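Local coordinates for protein glycoside hydrolase, GH17 family (Formosa sp. Hel1_33_131, PDB 6FCG) that probably hydrolyses internal beta-1,3-glucosidic linkages of laminarin, the storage glucan of microalgae, as an endo-laminarinase of glycoside hydrolase family 17 with a TIM-barrel fold, at residues A102-K107 with P158-V163; R84-Y89 with F113-M118; I52-Y57 with E69-D74. All blocks are in the same frame, centred on the assembly; numbering follows the deposited sequence.

Interaction 1 (A102-K107 with P158-V163); sequences AIRELK and PDIVKV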
loop_
_atom_site.group_PDB
_atom_site.type_symbol
_atom_site.label_atom_id
_atom_site.label_comp_id
_atom_site.label_asym_id
_atom_site.label_seq_id
_atom_site.Cartn_x
_atom_site.Cartn_y
_atom_site.Cartn_z
ATOM N N ALA A 102 -40.302 28.888 -18.120
ATOM C CA ALA A 102 -40.554 27.694 -18.879
ATOM C C ALA A 102 -41.838 27.032 -18.458
ATOM O O ALA A 102 -42.617 26.625 -19.316
ATOM C CB ALA A 102 -39.403 26.712 -18.719
ATOM N N ILE A 103 -42.052 26.914 -17.150
ATOM C CA ILE A 103 -43.266 26.304 -16.641
ATOM C C ILE A 103 -44.454 27.167 -17.044
ATOM O O ILE A 103 -45.474 26.630 -17.479
ATOM C CB ILE A 103 -43.224 26.089 -15.113
ATOM C CG1 ILE A 103 -42.140 25.039 -14.772
ATOM C CG2 ILE A 103 -44.572 25.628 -14.563
ATOM C CD1 ILE A 103 -41.869 24.855 -13.300
ATOM N N ARG A 104 -44.318 28.493 -16.933
ATOM C CA ARG A 104 -45.397 29.399 -17.326
ATOM C C ARG A 104 -45.766 29.217 -18.794
ATOM O O ARG A 104 -46.956 29.047 -19.101
ATOM C CB ARG A 104 -45.082 30.850 -17.039
ATOM C CG ARG A 104 -46.240 31.763 -17.422
ATOM C CD ARG A 104 -46.005 33.228 -17.123
ATOM N NE ARG A 104 -46.096 33.762 -15.744
ATOM C CZ ARG A 104 -46.767 33.281 -14.678
ATOM N NH1 ARG A 104 -47.490 32.125 -14.674
ATOM N NH2 ARG A 104 -46.682 33.995 -13.552
ATOM N N GLU A 105 -44.783 29.190 -19.690
ATOM C CA GLU A 105 -45.070 28.914 -21.097
ATOM C C GLU A 105 -45.818 27.597 -21.305
ATOM O O GLU A 105 -46.796 27.555 -22.056
ATOM C CB GLU A 105 -43.809 28.913 -21.952
ATOM C CG GLU A 105 -43.298 30.308 -22.288
ATOM C CD GLU A 105 -42.132 30.288 -23.272
ATOM O OE1 GLU A 105 -41.295 31.213 -23.217
ATOM O OE2 GLU A 105 -42.042 29.343 -24.103
ATOM N N LEU A 106 -45.380 26.527 -20.634
ATOM C CA LEU A 106 -46.052 25.234 -20.773
ATOM C C LEU A 106 -47.485 25.213 -20.224
ATOM O O LEU A 106 -48.317 24.493 -20.742
ATOM C CB LEU A 106 -45.276 24.092 -20.127
ATOM C CG LEU A 106 -43.901 23.748 -20.659
ATOM C CD1 LEU A 106 -43.077 23.061 -19.601
ATOM C CD2 LEU A 106 -43.943 22.866 -21.906
ATOM N N LYS A 107 -47.753 25.983 -19.178
ATOM C CA LYS A 107 -49.110 26.109 -18.651
ATOM C C LYS A 107 -50.043 26.924 -19.585
ATOM O O LYS A 107 -51.237 26.652 -19.632
ATOM C CB LYS A 107 -49.118 26.713 -17.228
ATOM C CG LYS A 107 -48.357 25.870 -16.222
ATOM C CD LYS A 107 -48.479 26.282 -14.766
ATOM C CE LYS A 107 -49.801 26.854 -14.317
ATOM N NZ LYS A 107 -49.835 26.854 -12.836
ATOM N N PRO A 158 -46.843 33.179 -8.294
ATOM C CA PRO A 158 -47.462 32.559 -7.084
ATOM C C PRO A 158 -48.249 31.264 -7.373
ATOM O O PRO A 158 -48.535 30.516 -6.459
ATOM C CB PRO A 158 -48.413 33.654 -6.594
ATOM C CG PRO A 158 -48.865 34.296 -7.866
ATOM C CD PRO A 158 -47.673 34.271 -8.821
ATOM N N ASP A 159 -48.606 31.038 -8.634
ATOM C CA ASP A 159 -49.303 29.827 -9.046
ATOM C C ASP A 159 -48.381 28.601 -9.121
ATOM O O ASP A 159 -48.866 27.471 -9.256
ATOM C CB ASP A 159 -50.023 30.050 -10.409
ATOM C CG ASP A 159 -49.047 30.415 -11.595
ATOM O OD1 ASP A 159 -48.297 31.446 -11.533
ATOM O OD2 ASP A 159 -49.082 29.674 -12.623
ATOM N N ILE A 160 -47.063 28.841 -9.138
ATOM C CA ILE A 160 -46.049 27.803 -9.264
ATOM C C ILE A 160 -45.239 27.666 -7.978
ATOM O O ILE A 160 -45.074 26.557 -7.464
ATOM C CB ILE A 160 -45.103 28.118 -10.433
ATOM C CG1 ILE A 160 -45.882 28.148 -11.746
ATOM C CG2 ILE A 160 -43.982 27.070 -10.533
ATOM C CD1 ILE A 160 -45.131 28.828 -12.868
ATOM N N VAL A 161 -44.712 28.787 -7.480
ATOM C CA VAL A 161 -43.871 28.809 -6.274
ATOM C C VAL A 161 -44.725 28.572 -5.025
ATOM O O VAL A 161 -45.541 29.419 -4.662
ATOM C CB VAL A 161 -43.118 30.148 -6.145
ATOM C CG1 VAL A 161 -42.346 30.221 -4.839
ATOM C CG2 VAL A 161 -42.179 30.327 -7.321
ATOM N N LYS A 162 -44.532 27.425 -4.389
ATOM C CA LYS A 162 -45.252 27.072 -3.165
ATOM C C LYS A 162 -44.425 27.066 -1.888
ATOM O O LYS A 162 -44.995 27.006 -0.809
ATOM C CB LYS A 162 -45.869 25.693 -3.330
ATOM C CG LYS A 162 -46.796 25.599 -4.511
ATOM C CD LYS A 162 -48.021 26.498 -4.348
ATOM C CE LYS A 162 -48.654 26.848 -5.684
ATOM N NZ LYS A 162 -49.567 27.986 -5.477
ATOM N N VAL A 163 -43.100 27.111 -2.014
ATOM C CA VAL A 163 -42.194 27.068 -0.867
ATOM C C VAL A 163 -40.975 27.925 -1.166
ATOM O O VAL A 163 -40.451 27.924 -2.283
ATOM C CB VAL A 163 -41.738 25.608 -0.539
ATOM C CG1 VAL A 163 -40.678 25.577 0.581
ATOM C CG2 VAL A 163 -42.899 24.707 -0.143
#
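I160 is the residue most covered where helix 95-109 meets the turn leading into strand 161-168, a contact between an outer helix and the turn that enters a strand of the parallel barrel, the TIM barrel on which family 17 glycoside hydrolases are built. The CA atoms of I103 and I160 are 8.0 Å apart, and their two branched side chains fill the interval by crossing obliquely. In both, CG1 lies anti to the carbonyl carbon and CG2 anti to the backbone N. The CD1 tip of I160 settles at 3.7 Å from CG2 of I103, while CD1 of I103 reaches back to 4.1 Å from CG2 of I160. The apolar layer continues beyond them, since I103 also packs on M115 and M117, and I160 on L100.

Outside this buried pair, D159 divides its carboxylate between two cations of the helix. Its CG occupies the crowded position between backbone N and carbonyl carbon (chi1 61°). The turn carrying it is tied within itself as well, for K162, whose amino group also bonds to V38 O, folds back to bond through NZ to P158 O. R104 runs out extended to CD and then bends (chi3 -76°), which brings its guanidinium almost parallel to the carboxylate, with planes 10° apart and D159 CG in plane at its edge. The resulting salt bridge is stretched: NH1 of R104 makes a weak hydrogen bond of 3.3 Å to OD1 of D159. Flanked by two positive groups, the carboxylate is probably kept ionised. K107 arrives tip to tip and makes the closer bridge, its NZ lying 2.9 Å from OD2 of D159 and meeting the anti lone pair of that oxygen, the one directed away from OD1.

Interaction 2 (R84-Y89 with F113-M118); sequences RILRTY and FEMYMM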
loop_
_atom_site.group_PDB
_atom_site.type_symbol
_atom_site.label_atom_id
_atom_site.label_comp_id
_atom_site.label_asym_id
_atom_site.label_seq_id
_atom_site.Cartn_x
_atom_site.Cartn_y
_atom_site.Cartn_z
ATOM N N ARG A 84 -44.591 16.368 -9.968
ATOM C CA ARG A 84 -45.384 17.604 -9.910
ATOM C C ARG A 84 -44.785 18.732 -9.108
ATOM O O ARG A 84 -45.319 19.842 -9.106
ATOM C CB ARG A 84 -46.783 17.296 -9.354
ATOM C CG ARG A 84 -47.633 16.350 -10.205
ATOM C CD ARG A 84 -48.001 16.986 -11.547
ATOM N NE ARG A 84 -48.756 16.074 -12.396
ATOM C CZ ARG A 84 -48.245 15.266 -13.319
ATOM N NH1 ARG A 84 -46.933 15.216 -13.571
ATOM N NH2 ARG A 84 -49.071 14.490 -14.008
ATOM N N ILE A 85 -43.709 18.479 -8.378
ATOM C CA ILE A 85 -43.034 19.576 -7.680
ATOM C C ILE A 85 -41.533 19.404 -7.764
ATOM O O ILE A 85 -41.011 18.294 -7.631
ATOM C CB ILE A 85 -43.558 19.762 -6.230
ATOM C CG1 ILE A 85 -42.827 20.898 -5.552
ATOM C CG2 ILE A 85 -43.436 18.475 -5.417
ATOM C CD1 ILE A 85 -43.561 21.444 -4.354
ATOM N N LEU A 86 -40.842 20.495 -8.069
ATOM C CA LEU A 86 -39.396 20.452 -8.094
ATOM C C LEU A 86 -38.764 21.458 -7.155
ATOM O O LEU A 86 -39.409 22.367 -6.660
ATOM C CB LEU A 86 -38.817 20.434 -9.517
ATOM C CG LEU A 86 -39.358 21.396 -10.513
ATOM C CD1 LEU A 86 -38.576 22.684 -10.492
ATOM C CD2 LEU A 86 -39.251 20.842 -11.907
ATOM N N ARG A 87 -37.487 21.209 -6.888
ATOM C CA ARG A 87 -36.661 21.957 -5.974
ATOM C C ARG A 87 -35.464 22.558 -6.670
ATOM O O ARG A 87 -34.848 21.940 -7.533
ATOM C CB ARG A 87 -36.103 20.984 -4.971
ATOM C CG ARG A 87 -35.638 21.647 -3.736
ATOM C CD ARG A 87 -34.844 20.720 -2.854
ATOM N NE ARG A 87 -34.027 21.602 -2.048
ATOM C CZ ARG A 87 -32.917 21.268 -1.422
ATOM N NH1 ARG A 87 -32.471 20.006 -1.418
ATOM N NH2 ARG A 87 -32.260 22.232 -0.778
ATOM N N THR A 88 -35.079 23.717 -6.197
ATOM C CA THR A 88 -34.068 24.564 -6.808
ATOM C C THR A 88 -33.149 25.127 -5.717
ATOM O O THR A 88 -33.514 25.103 -4.519
ATOM C CB THR A 88 -34.827 25.642 -7.617
ATOM O OG1 THR A 88 -34.624 25.399 -9.022
ATOM C CG2 THR A 88 -34.440 27.072 -7.229
ATOM N N TYR A 89 -31.965 25.608 -6.090
ATOM C CA TYR A 89 -30.908 25.866 -5.060
ATOM C C TYR A 89 -30.490 27.325 -4.833
ATOM O O TYR A 89 -30.192 27.719 -3.698
ATOM C CB TYR A 89 -29.681 24.987 -5.335
ATOM C CG TYR A 89 -29.976 23.544 -5.043
ATOM C CD1 TYR A 89 -30.562 22.733 -6.006
ATOM C CD2 TYR A 89 -29.709 22.993 -3.787
ATOM C CE1 TYR A 89 -30.895 21.414 -5.724
ATOM C CE2 TYR A 89 -30.006 21.671 -3.505
ATOM C CZ TYR A 89 -30.605 20.879 -4.469
ATOM O OH TYR A 89 -30.899 19.564 -4.214
ATOM N N PHE A 113 -51.316 21.124 -17.784
ATOM C CA PHE A 113 -49.952 21.046 -17.296
ATOM C C PHE A 113 -49.887 21.662 -15.911
ATOM O O PHE A 113 -50.423 22.741 -15.690
ATOM C CB PHE A 113 -48.949 21.734 -18.238
ATOM C CG PHE A 113 -47.514 21.419 -17.912
ATOM C CD1 PHE A 113 -46.908 20.277 -18.417
ATOM C CD2 PHE A 113 -46.788 22.241 -17.049
ATOM C CE1 PHE A 113 -45.594 19.976 -18.095
ATOM C CE2 PHE A 113 -45.482 21.947 -16.724
ATOM C CZ PHE A 113 -44.879 20.818 -17.248
ATOM N N GLU A 114 -49.176 20.981 -15.018
ATOM C CA GLU A 114 -49.131 21.305 -13.598
ATOM C C GLU A 114 -47.699 20.993 -13.108
ATOM O O GLU A 114 -47.217 19.873 -13.261
ATOM C CB GLU A 114 -50.172 20.447 -12.895
ATOM C CG GLU A 114 -50.564 20.861 -11.490
ATOM C CD GLU A 114 -51.486 19.847 -10.785
ATOM O OE1 GLU A 114 -51.563 18.646 -11.196
ATOM O OE2 GLU A 114 -52.159 20.250 -9.797
ATOM N N MET A 115 -46.970 22.012 -12.654
ATOM C CA MET A 115 -45.655 21.820 -12.042
ATOM C C MET A 115 -45.497 22.892 -10.996
ATOM O O MET A 115 -45.719 24.064 -11.290
ATOM C CB MET A 115 -44.511 21.918 -13.068
ATOM C CG MET A 115 -43.150 21.478 -12.526
ATOM S SD MET A 115 -43.038 19.716 -12.154
ATOM C CE MET A 115 -43.030 19.027 -13.804
ATOM N N TYR A 116 -45.100 22.497 -9.793
ATOM C CA TYR A 116 -44.857 23.430 -8.693
ATOM C C TYR A 116 -43.399 23.481 -8.317
ATOM O O TYR A 116 -42.614 22.616 -8.711
ATOM C CB TYR A 116 -45.671 23.011 -7.503
ATOM C CG TYR A 116 -47.127 22.949 -7.846
ATOM C CD1 TYR A 116 -47.870 24.109 -8.015
ATOM C CD2 TYR A 116 -47.754 21.732 -8.048
ATOM C CE1 TYR A 116 -49.204 24.054 -8.348
ATOM C CE2 TYR A 116 -49.096 21.666 -8.371
ATOM C CZ TYR A 116 -49.821 22.825 -8.508
ATOM O OH TYR A 116 -51.147 22.738 -8.852
ATOM N N MET A 117 -43.024 24.524 -7.593
ATOM C CA MET A 117 -41.623 24.763 -7.249
ATOM C C MET A 117 -41.373 25.113 -5.789
ATOM O O MET A 117 -42.079 25.923 -5.206
ATOM C CB MET A 117 -41.043 25.862 -8.117
ATOM C CG MET A 117 -39.529 26.015 -7.964
ATOM S SD MET A 117 -38.658 27.028 -9.215
ATOM C CE MET A 117 -39.384 26.424 -10.725
ATOM N N MET A 118 -40.353 24.461 -5.220
ATOM C CA MET A 118 -39.706 24.821 -3.943
ATOM C C MET A 118 -38.480 25.629 -4.311
ATOM O O MET A 118 -37.552 25.079 -4.877
ATOM C CB MET A 118 -39.312 23.552 -3.204
ATOM C CG MET A 118 -38.563 23.748 -1.889
ATOM S SD MET A 118 -38.018 22.163 -1.186
ATOM C CE MET A 118 -36.993 22.777 0.135
#
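L86 supplies the apolar centre, splaying its two methyls over different methionines: CD1 lies 3.8 Å from CE of M117, and CD2 is 4.0 Å from SD of M115. M115 gets there by bending at chi2 and chi3, and M117 by a bend at chi3 alone. L86 and M117 face helices 68-80 and 95-109. On the other face of the sheet, the side chains of I85 and Y116 cross at about a right angle, CG1 of I85 against CB of Y116. Next to them R87 runs alongside M118, with CG of R87 3.5 Å from SD of M118.

The strands are neighbours in a beta-alpha-beta crossover of the TIM barrel, with helix 95-109 between them in the chain, and their directions diverge by 28°. Y116 N bonds to R84 O, L86 N to Y116 O, and M118 N to L86 O, the last at 2.7 Å and nearly along the C=O axis. T88 N adds a weak bond to M118 O.

At one end the R87 guanidinium bonds to N168 and E305, with Y89 CE2 over one face, toward its rim. At the other, R84 NH1 bonds to H79 O, while NE has a long salt bridge of 4.0 Å to E114 OE1; E114 OE2 receives the Y116 hydroxyl through its anti lone pair.

Interaction 3 (I52-Y57 with E69-D74); sequences ISYGGY and EELKED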
loop_
_atom_site.group_PDB
_atom_site.type_symbol
_atom_site.label_atom_id
_atom_site.label_comp_id
_atom_site.label_asym_id
_atom_site.label_seq_id
_atom_site.Cartn_x
_atom_site.Cartn_y
_atom_site.Cartn_z
ATOM N N ILE A 52 -38.997 16.031 -6.707
ATOM C CA ILE A 52 -37.650 15.758 -7.183
ATOM C C ILE A 52 -36.768 16.989 -6.985
ATOM O O ILE A 52 -37.248 18.113 -7.097
ATOM C CB ILE A 52 -37.678 15.337 -8.678
ATOM C CG1 ILE A 52 -36.407 14.615 -9.103
ATOM C CG2 ILE A 52 -37.887 16.512 -9.619
ATOM C CD1 ILE A 52 -36.676 13.336 -9.869
ATOM N N SER A 53 -35.474 16.784 -6.760
ATOM C CA SER A 53 -34.490 17.863 -6.896
ATOM C C SER A 53 -34.108 18.030 -8.383
ATOM O O SER A 53 -33.889 17.014 -9.095
ATOM C CB SER A 53 -33.260 17.591 -6.033
ATOM O OG SER A 53 -33.584 17.719 -4.663
ATOM N N TYR A 54 -34.029 19.275 -8.865
ATOM C CA TYR A 54 -33.809 19.524 -10.301
ATOM C C TYR A 54 -32.786 20.602 -10.638
ATOM O O TYR A 54 -32.759 21.692 -10.061
ATOM C CB TYR A 54 -35.130 19.841 -11.018
ATOM C CG TYR A 54 -34.943 20.254 -12.467
ATOM C CD1 TYR A 54 -34.751 19.314 -13.450
ATOM C CD2 TYR A 54 -34.883 21.595 -12.836
ATOM C CE1 TYR A 54 -34.539 19.682 -14.775
ATOM C CE2 TYR A 54 -34.671 21.978 -14.150
ATOM C CZ TYR A 54 -34.493 21.016 -15.110
ATOM O OH TYR A 54 -34.309 21.415 -16.410
ATOM N N GLY A 55 -31.941 20.254 -11.601
ATOM C CA GLY A 55 -31.117 21.191 -12.315
ATOM C C GLY A 55 -31.092 20.757 -13.763
ATOM O O GLY A 55 -31.077 19.552 -14.073
ATOM N N GLY A 56 -30.988 21.731 -14.661
ATOM C CA GLY A 56 -31.121 21.542 -16.107
ATOM C C GLY A 56 -29.859 21.851 -16.891
ATOM O O GLY A 56 -29.869 21.846 -18.113
ATOM N N TYR A 57 -28.783 22.129 -16.179
ATOM C CA TYR A 57 -27.485 22.397 -16.772
ATOM C C TYR A 57 -27.006 21.151 -17.476
ATOM O O TYR A 57 -27.159 20.041 -16.950
ATOM C CB TYR A 57 -26.477 22.769 -15.693
ATOM C CG TYR A 57 -26.734 24.079 -14.985
ATOM C CD1 TYR A 57 -26.348 25.294 -15.548
ATOM C CD2 TYR A 57 -27.349 24.112 -13.739
ATOM C CE1 TYR A 57 -26.561 26.500 -14.877
ATOM C CE2 TYR A 57 -27.575 25.306 -13.078
ATOM C CZ TYR A 57 -27.186 26.492 -13.649
ATOM O OH TYR A 57 -27.361 27.661 -12.976
ATOM N N GLU A 69 -36.109 26.869 -23.943
ATOM C CA GLU A 69 -36.468 25.748 -24.838
ATOM C C GLU A 69 -35.936 24.422 -24.201
ATOM O O GLU A 69 -36.690 23.432 -24.056
ATOM C CB GLU A 69 -35.946 26.042 -26.364
ATOM C CG GLU A 69 -36.762 27.143 -27.108
ATOM C CD GLU A 69 -36.212 28.583 -27.006
ATOM O OE1 GLU A 69 -35.848 29.014 -25.879
ATOM O OE2 GLU A 69 -36.205 29.313 -28.048
ATOM N N GLU A 70 -34.680 24.429 -23.751
ATOM C CA GLU A 70 -34.067 23.249 -23.097
ATOM C C GLU A 70 -34.758 22.856 -21.779
ATOM O O GLU A 70 -35.073 21.684 -21.549
ATOM C CB GLU A 70 -32.570 23.452 -22.890
ATOM C CG GLU A 70 -31.768 23.428 -24.181
ATOM C CD GLU A 70 -30.297 23.849 -24.026
ATOM O OE1 GLU A 70 -29.957 24.694 -23.174
ATOM O OE2 GLU A 70 -29.454 23.325 -24.778
ATOM N N LEU A 71 -35.060 23.845 -20.959
ATOM C CA LEU A 71 -35.783 23.588 -19.720
ATOM C C LEU A 71 -37.180 23.008 -19.939
ATOM O O LEU A 71 -37.622 22.170 -19.154
ATOM C CB LEU A 71 -35.860 24.849 -18.870
ATOM C CG LEU A 71 -34.495 25.429 -18.430
ATOM C CD1 LEU A 71 -34.691 26.837 -17.885
ATOM C CD2 LEU A 71 -33.801 24.527 -17.428
ATOM N N LYS A 72 -37.861 23.424 -21.001
ATOM C CA LYS A 72 -39.179 22.889 -21.318
ATOM C C LYS A 72 -39.123 21.417 -21.685
ATOM O O LYS A 72 -39.978 20.647 -21.266
ATOM C CB LYS A 72 -39.842 23.667 -22.453
ATOM C CG LYS A 72 -40.337 25.036 -22.041
ATOM C CD LYS A 72 -40.658 25.926 -23.225
ATOM C CE LYS A 72 -41.990 25.575 -23.860
ATOM N NZ LYS A 72 -42.372 26.674 -24.789
ATOM N N GLU A 73 -38.101 21.034 -22.438
ATOM C CA GLU A 73 -37.817 19.621 -22.690
ATOM C C GLU A 73 -37.819 18.818 -21.370
ATOM O O GLU A 73 -38.529 17.818 -21.247
ATOM C CB GLU A 73 -36.489 19.454 -23.430
ATOM C CG GLU A 73 -36.490 19.886 -24.892
ATOM C CD GLU A 73 -35.119 19.825 -25.574
ATOM O OE1 GLU A 73 -34.071 19.963 -24.901
ATOM O OE2 GLU A 73 -35.076 19.603 -26.806
ATOM N N ASP A 74 -37.086 19.310 -20.366
ATOM C CA ASP A 74 -36.987 18.631 -19.060
ATOM C C ASP A 74 -38.308 18.569 -18.340
ATOM O O ASP A 74 -38.693 17.534 -17.790
ATOM C CB ASP A 74 -35.957 19.317 -18.150
ATOM C CG ASP A 74 -34.547 19.194 -18.661
ATOM O OD1 ASP A 74 -34.335 18.493 -19.673
ATOM O OD2 ASP A 74 -33.620 19.817 -18.096
#
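The Y54 ring meets helix 68-80 with its edge, and what stands there is the carboxylate of D74, whose CG lies in the ring plane and whose own plane is turned 76° against it. CD2 of L71 reaches the same rim near the hydroxyl, so no atom of residues 69-74 covers either face. M75 and L78 from further along the helix, L86 from the neighbouring strand and I99 from helix 95-109 also pack on Y54.

Y54 owes this reach to a CG placed anti to its backbone N (chi1 174°), which directs the ring straight at the helix. Its hydroxyl donates at 2.4 Å to OD2 of D74, which accepts through its anti lone pair, the one away from OD1. CD2 of L71 lies 3.3 Å from the same OH of Y54 and 4.2 Å from CE2 of Y54, a methyl beside the polar tip.

In the TIM barrel this is the passage from strand 50-53 to its following helix, the opening half of the beta-alpha-beta unit completed by strand 83-87. Just past the strand, G56 comes close to the helix and, without a side chain, brings its CA to 3.6 Å from OD2 of D74 and 4.2 Å from CD2 of L71. The CA atoms of G56 and L71 are accordingly just 6.2 Å apart.

D74 is buried, yet each of its oxygens has partners. OD1 forms salt bridges to R58 and R397, two positive groups that would be expected to keep the carboxylate ionised, leaving OD2 to accept from the tyrosine hydroxyl.

The three contacts follow neighbouring strands round the barrel, 50-53, 83-87, 116-121 and 161-168. Interaction 3 joins interaction 2 through strands 50-53 and 83-87, where Y54 N lies 3.1 Å from R87 O and R87 N 3.1 Å from I52 O. Interaction 2 passes to interaction 1 through M117, whose N is 2.9 Å from I160 O and whose O is 3.0 Å from K162 N; their centres are about 8 Å apart. Outside the sheet the helices of interactions 1 and 3 are joined directly by a salt bridge, E105 OE2 to K72 NZ at 2.8 Å. R87 ends near N168 and E305, at the C-terminal ends of the strands, where TIM-barrel enzymes carry their active sites.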